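Amino acid adenylation domain-containing protein (PDB 6ULY) probably activates a keto acid with ATP as a keto acyl adenylate, serving as the adenylation domain of a nonribosomal depsipeptide synthetase module. Local coordinates at residues P329-S334 against T440-F445; V340-A345 against K385-I390. All coordinates share one frame; numbering follows the deposited sequence.

Interaction 1: P329-S334 against T440-F445; sequences PAFGMS and TGDLGF. With QA7 (5'-O-{(S)-hydroxy[(4-methyl-2-oxopentanoyl)oxy]phosphoryl}adenosine), chain C.
Asp-442 OD2 takes the 3'-hydroxyl of the adenylate, accepting a hydrogen bond from QA7 O27 at 2.7 Å, while Phe-331 CE1 closes on the same oxygen to 3.2 Å. Ring and carboxylate meet tip to tip, their planes 85° apart. The other carboxylate oxygen, OD1, accepts a very short bond from the 2'-hydroxyl, QA7 O26, so both ribose hydroxyls are tied to one side chain. Thr-440 fixes the backbone of Asp-442: its OG1 accepts from Asp-442 N at 3.0 Å in an ST turn, and is also hydrogen-bonded to Val-410 O. The TGD sequence here and FGMS, at the end of strand 327-333, correspond to the A7 and A5 core motifs of adenylation domains, met here across the nucleotide. Met-333 crosses Thr-440 at about a right angle, with SD 3.5 Å from Thr-440 CB; its chain bends at chi3 (62°), bringing CE within 3.4 Å of Thr-440 O and close to QA7 O27. Backbone atoms of 329-334 hold both ends of the nucleotide. Ala-330 O accepts the adenine amino group, QA7 N24, at 2.7 Å, and Ser-334 N donates to the phosphate oxygen QA7 O29 at 2.9 Å.

Interaction 2: V340-A345 against K385-I390; sequences VVFSFA and KPIPGI
Ile-387 N donates to Val-340 O at 2.8 Å, a direct backbone hydrogen bond between 340-345 and 385-390. The N-H points fairly straight at the oxygen (157°), though the donor sits 34° out of the carbonyl plane. Val-340 O has a second, weaker visitor in Pro-386 CA, a CA-H...O contact at 3.3 Å, and Val-341 CA makes a similar one to Lys-385 O. Both contacts come from the residues of the non-hydrogen-bonded antiparallel pair, Val-341 and Pro-386. Further along, the strands part and a water bridges them, donating to both Phe-342 O and Lys-385 O, the latter at 2.6 Å.

The apolar contacts fall on different sides of this ribbon. Ile-387 CG2 comes in at the edge of the Phe-342 ring, in its plane, 3.6 Å from CD2; with CG2 anti to its carbonyl carbon, this branch reaches the ring, and both CG1 and CG2 lie against Val-340 O. Helix 193-207 covers this side, Thr-203 and Asn-207 touching Phe-342 and Ala-206 touching Ile-387. On the other face Val-341 CG1 rests on Pro-386 CA, and Ile-392 packs against both residues. Val-340 and Ile-390 cross at about a right angle, CG1 against CD1 at 3.9 Å, with Thr-416 touching both.

Ile-390 is carried back to Val-340 by a type II turn, Ile-387 to Ile-390, with Gly-389 at its third position. The Phe-342 side chain stands about 6 Å from the bound adenylate, nearest atoms. Val-340 and Val-341 together face Phe-331 on the neighbouring strand: a classic beta bulge, here in the strand next to the short edge strand 385-386 of the mixed sheet.

How the interactions relate
Strand 327-333 comes first, lining the adenylate, and the chain then reverses into strand 338-342, its neighbour in the mixed sheet. Probable backbone hydrogen bonds, Pro-329 O to Ser-343 N and Phe-331 O to Val-340 N, couple the two interactions directly, their centres about 11 Å apart. Interaction 2 closes the shorter loop when the chain returns at 385-390 to add the sheet's edge strand. From there it passes into strand 391-395 of the five-stranded antiparallel sheet, and strand 438-447 of that sheet comes back to close interaction 1. The smaller loop is thus nested in the larger, and the two sheets meet beside the nucleotide.

Interaction 1: P329-S334 against T440-F445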
loop_
_atom_site.group_PDB
_atom_site.type_symbol
_atom_site.label_atom_id
_atom_site.label_comp_id
_atom_site.label_asym_id
_atom_site.label_seq_id
_atom_site.Cartn_x
_atom_site.Cartn_y
_atom_site.Cartn_z
ATOM N N PRO A 329 21.723 -13.510 -15.991
ATOM C CA PRO A 329 20.698 -12.621 -15.434
ATOM C C PRO A 329 19.303 -13.131 -15.763
ATOM O O PRO A 329 19.063 -13.703 -16.829
ATOM C CB PRO A 329 20.987 -11.277 -16.111
ATOM C CG PRO A 329 22.434 -11.340 -16.474
ATOM C CD PRO A 329 22.720 -12.778 -16.792
ATOM N N ALA A 330 18.379 -12.933 -14.825
ATOM C CA ALA A 330 17.009 -13.387 -15.007
ATOM C C ALA A 330 16.068 -12.480 -14.227
ATOM O O ALA A 330 16.461 -11.846 -13.246
ATOM C CB ALA A 330 16.839 -14.840 -14.561
ATOM N N PHE A 331 14.814 -12.430 -14.679
ATOM C CA PHE A 331 13.774 -11.663 -14.009
ATOM C C PHE A 331 12.505 -12.497 -13.933
ATOM O O PHE A 331 12.205 -13.292 -14.828
ATOM C CB PHE A 331 13.479 -10.338 -14.730
ATOM C CG PHE A 331 12.044 -9.894 -14.617
ATOM C CD1 PHE A 331 11.596 -9.233 -13.487
ATOM C CD2 PHE A 331 11.141 -10.152 -15.636
ATOM C CE1 PHE A 331 10.276 -8.832 -13.379
ATOM C CE2 PHE A 331 9.826 -9.756 -15.531
ATOM C CZ PHE A 331 9.392 -9.096 -14.401
ATOM N N GLY A 332 11.758 -12.303 -12.854
ATOM C CA GLY A 332 10.477 -12.965 -12.715
ATOM C C GLY A 332 9.739 -12.421 -11.515
ATOM O O GLY A 332 10.204 -11.508 -10.829
ATOM N N MET A 333 8.567 -13.000 -11.273
ATOM C CA MET A 333 7.738 -12.607 -10.146
ATOM C C MET A 333 7.005 -13.837 -9.641
ATOM O O MET A 333 6.744 -14.773 -10.398
ATOM C CB MET A 333 6.713 -11.520 -10.521
ATOM C CG MET A 333 7.265 -10.364 -11.343
ATOM S SD MET A 333 5.983 -9.185 -11.841
ATOM C CE MET A 333 5.427 -8.601 -10.237
ATOM N N SER A 334 6.664 -13.821 -8.355
ATOM C CA SER A 334 5.858 -14.905 -7.810
ATOM C C SER A 334 4.559 -15.055 -8.594
ATOM O O SER A 334 4.086 -16.177 -8.813
ATOM C CB SER A 334 5.576 -14.655 -6.329
ATOM O OG SER A 334 4.697 -13.560 -6.168
ATOM N N THR A 440 3.184 -5.832 -14.238
ATOM C CA THR A 440 4.232 -6.193 -13.291
ATOM C C THR A 440 4.500 -5.095 -12.275
ATOM O O THR A 440 4.915 -5.388 -11.149
ATOM C CB THR A 440 5.535 -6.505 -14.027
ATOM O OG1 THR A 440 5.994 -5.327 -14.704
ATOM C CG2 THR A 440 5.336 -7.634 -15.029
ATOM N N GLY A 441 4.272 -3.841 -12.645
ATOM C CA GLY A 441 4.741 -2.730 -11.850
ATOM C C GLY A 441 6.184 -2.355 -12.094
ATOM O O GLY A 441 6.673 -1.404 -11.473
ATOM N N ASP A 442 6.880 -3.067 -12.976
ATOM C CA ASP A 442 8.280 -2.816 -13.276
ATOM C C ASP A 442 8.412 -1.970 -14.535
ATOM O O ASP A 442 7.569 -2.020 -15.433
ATOM C CB ASP A 442 9.040 -4.131 -13.464
ATOM C CG ASP A 442 9.066 -4.971 -12.206
ATOM O OD1 ASP A 442 9.378 -4.421 -11.129
ATOM O OD2 ASP A 442 8.763 -6.177 -12.292
ATOM N N LEU A 443 9.489 -1.197 -14.590
ATOM C CA LEU A 443 9.815 -0.372 -15.741
ATOM C C LEU A 443 10.999 -0.978 -16.479
ATOM O O LEU A 443 11.926 -1.510 -15.857
ATOM C CB LEU A 443 10.145 1.060 -15.319
ATOM C CG LEU A 443 9.051 1.804 -14.553
ATOM C CD1 LEU A 443 9.547 3.179 -14.143
ATOM C CD2 LEU A 443 7.786 1.920 -15.388
ATOM N N GLY A 444 10.960 -0.899 -17.802
ATOM C CA GLY A 444 12.053 -1.404 -18.604
ATOM C C GLY A 444 11.783 -1.172 -20.071
ATOM O O GLY A 444 10.858 -0.448 -20.446
ATOM N N PHE A 445 12.606 -1.803 -20.903
ATOM C CA PHE A 445 12.469 -1.690 -22.343
ATOM C C PHE A 445 12.795 -3.032 -22.980
ATOM O O PHE A 445 13.338 -3.936 -22.342
ATOM C CB PHE A 445 13.371 -0.584 -22.909
ATOM C CG PHE A 445 14.827 -0.796 -22.644
ATOM C CD1 PHE A 445 15.626 -1.450 -23.570
ATOM C CD2 PHE A 445 15.403 -0.343 -21.469
ATOM C CE1 PHE A 445 16.969 -1.650 -23.328
ATOM C CE2 PHE A 445 16.748 -0.542 -21.219
ATOM C CZ PHE A 445 17.532 -1.194 -22.152
HETATM C C01 QA7 C . 14.384 -14.730 -11.280
HETATM C C02 QA7 C . 13.724 -14.910 -9.966
HETATM C C03 QA7 C . 13.015 -16.236 -9.918
HETATM C C04 QA7 C . 12.912 -13.671 -9.763
HETATM C C05 QA7 C . 11.554 -13.814 -9.154
HETATM C C06 QA7 C . 11.189 -12.967 -7.979
HETATM C C10 QA7 C . 9.491 -9.939 -8.051
HETATM C C11 QA7 C . 9.983 -8.666 -8.219
HETATM C C12 QA7 C . 9.757 -8.204 -9.720
HETATM C C13 QA7 C . 10.663 -7.408 -9.926
HETATM C C14 QA7 C . 11.920 -7.834 -8.953
HETATM C C16 QA7 C . 13.018 -9.679 -9.982
HETATM C C18 QA7 C . 14.593 -8.721 -11.052
HETATM C C19 QA7 C . 15.688 -8.330 -11.816
HETATM C C21 QA7 C . 15.294 -6.193 -11.305
HETATM C C23 QA7 C . 13.895 -7.774 -10.432
HETATM N N15 QA7 C . 12.923 -8.404 -9.760
HETATM N N17 QA7 C . 14.031 -9.894 -10.768
HETATM N N20 QA7 C . 15.990 -7.081 -11.918
HETATM N N22 QA7 C . 14.279 -6.497 -10.580
HETATM N N24 QA7 C . 16.435 -9.304 -12.487
HETATM O O07 QA7 C . 9.944 -12.951 -7.458
HETATM O O09 QA7 C . 9.624 -10.384 -6.753
HETATM O O25 QA7 C . 11.475 -8.650 -8.110
HETATM O O26 QA7 C . 10.403 -6.046 -9.534
HETATM O O27 QA7 C . 8.400 -7.651 -10.060
HETATM O O28 QA7 C . 9.677 -12.336 -5.158
HETATM O O29 QA7 C . 7.926 -12.036 -6.512
HETATM O O30 QA7 C . 11.992 -12.321 -7.522
HETATM O O31 QA7 C . 10.803 -14.528 -9.615
HETATM P P08 QA7 C . 9.316 -11.896 -6.453
#

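Interaction 2: V340-A345 against K385-I390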
loop_
_atom_site.group_PDB
_atom_site.type_symbol
_atom_site.label_atom_id
_atom_site.label_comp_id
_atom_site.label_asym_id
_atom_site.label_seq_id
_atom_site.Cartn_x
_atom_site.Cartn_y
_atom_site.Cartn_z
ATOM N N VAL A 340 10.901 -15.542 -16.089
ATOM C CA VAL A 340 10.326 -15.614 -17.427
ATOM C C VAL A 340 11.276 -15.096 -18.494
ATOM O O VAL A 340 10.962 -15.187 -19.682
ATOM C CB VAL A 340 8.982 -14.861 -17.497
ATOM C CG1 VAL A 340 7.953 -15.535 -16.596
ATOM C CG2 VAL A 340 9.159 -13.392 -17.116
ATOM N N VAL A 341 12.433 -14.558 -18.108
ATOM C CA VAL A 341 13.474 -14.146 -19.043
ATOM C C VAL A 341 14.818 -14.614 -18.502
ATOM O O VAL A 341 15.054 -14.583 -17.290
ATOM C CB VAL A 341 13.492 -12.619 -19.265
ATOM C CG1 VAL A 341 12.279 -12.177 -20.069
ATOM C CG2 VAL A 341 13.557 -11.878 -17.937
ATOM N N PHE A 342 15.699 -15.038 -19.408
ATOM C CA PHE A 342 17.060 -15.442 -19.069
ATOM C C PHE A 342 18.016 -14.866 -20.103
ATOM O O PHE A 342 17.759 -14.965 -21.307
ATOM C CB PHE A 342 17.204 -16.969 -19.032
ATOM C CG PHE A 342 16.489 -17.627 -17.889
ATOM C CD1 PHE A 342 17.110 -17.778 -16.661
ATOM C CD2 PHE A 342 15.204 -18.119 -18.048
ATOM C CE1 PHE A 342 16.459 -18.394 -15.611
ATOM C CE2 PHE A 342 14.547 -18.737 -17.002
ATOM C CZ PHE A 342 15.175 -18.874 -15.782
ATOM N N SER A 343 19.113 -14.275 -19.635
ATOM C CA SER A 343 20.143 -13.717 -20.502
ATOM C C SER A 343 21.346 -14.651 -20.533
ATOM O O SER A 343 21.872 -15.028 -19.480
ATOM C CB SER A 343 20.570 -12.330 -20.017
ATOM O OG SER A 343 21.704 -11.865 -20.730
ATOM N N PHE A 344 21.777 -15.023 -21.740
ATOM C CA PHE A 344 22.905 -15.929 -21.934
ATOM C C PHE A 344 24.101 -15.217 -22.559
ATOM O O PHE A 344 24.895 -15.838 -23.270
ATOM C CB PHE A 344 22.507 -17.116 -22.810
ATOM C CG PHE A 344 21.197 -17.735 -22.436
ATOM C CD1 PHE A 344 21.135 -18.734 -21.484
ATOM C CD2 PHE A 344 20.024 -17.317 -23.042
ATOM C CE1 PHE A 344 19.925 -19.309 -21.141
ATOM C CE2 PHE A 344 18.815 -17.886 -22.704
ATOM C CZ PHE A 344 18.766 -18.884 -21.753
ATOM N N ALA A 345 24.244 -13.919 -22.298
ATOM C CA ALA A 345 25.208 -13.086 -23.001
ATOM C C ALA A 345 26.277 -12.480 -22.105
ATOM O O ALA A 345 27.168 -11.793 -22.616
ATOM C CB ALA A 345 24.480 -11.950 -23.736
ATOM N N LYS A 385 15.725 -12.883 -23.574
ATOM C CA LYS A 385 14.477 -13.128 -24.269
ATOM C C LYS A 385 13.499 -13.875 -23.369
ATOM O O LYS A 385 13.909 -14.602 -22.458
ATOM C CB LYS A 385 14.716 -13.947 -25.533
ATOM C CG LYS A 385 15.527 -13.232 -26.593
ATOM C CD LYS A 385 15.349 -13.876 -27.959
ATOM C CE LYS A 385 16.090 -13.096 -29.037
ATOM N NZ LYS A 385 17.556 -13.027 -28.767
ATOM N N PRO A 386 12.199 -13.726 -23.617
ATOM C CA PRO A 386 11.220 -14.498 -22.848
ATOM C C PRO A 386 11.412 -15.988 -23.067
ATOM O O PRO A 386 11.836 -16.432 -24.134
ATOM C CB PRO A 386 9.870 -14.027 -23.405
ATOM C CG PRO A 386 10.156 -12.779 -24.161
ATOM C CD PRO A 386 11.560 -12.878 -24.638
ATOM N N ILE A 387 11.083 -16.766 -22.042
ATOM C CA ILE A 387 11.103 -18.220 -22.169
ATOM C C ILE A 387 9.958 -18.618 -23.094
ATOM O O ILE A 387 9.040 -17.816 -23.318
ATOM C CB ILE A 387 10.988 -18.912 -20.802
ATOM C CG1 ILE A 387 9.684 -18.521 -20.097
ATOM C CG2 ILE A 387 12.196 -18.573 -19.933
ATOM C CD1 ILE A 387 9.455 -19.281 -18.789
ATOM N N PRO A 388 9.974 -19.822 -23.663
ATOM C CA PRO A 388 8.840 -20.261 -24.480
ATOM C C PRO A 388 7.524 -20.093 -23.738
ATOM O O PRO A 388 7.427 -20.352 -22.537
ATOM C CB PRO A 388 9.152 -21.735 -24.753
ATOM C CG PRO A 388 10.633 -21.818 -24.694
ATOM C CD PRO A 388 11.077 -20.800 -23.674
ATOM N N GLY A 389 6.505 -19.643 -24.473
ATOM C CA GLY A 389 5.174 -19.471 -23.949
ATOM C C GLY A 389 4.864 -18.081 -23.437
ATOM O O GLY A 389 3.685 -17.739 -23.290
ATOM N N ILE A 390 5.883 -17.267 -23.175
ATOM C CA ILE A 390 5.709 -15.955 -22.567
ATOM C C ILE A 390 5.789 -14.888 -23.647
ATOM O O ILE A 390 6.637 -14.954 -24.547
ATOM C CB ILE A 390 6.770 -15.706 -21.476
ATOM C CG1 ILE A 390 6.611 -16.698 -20.316
ATOM C CG2 ILE A 390 6.693 -14.270 -20.986
ATOM C CD1 ILE A 390 5.455 -16.407 -19.399
HETATM O O HOH W 1 15.678 -16.544 -22.411
#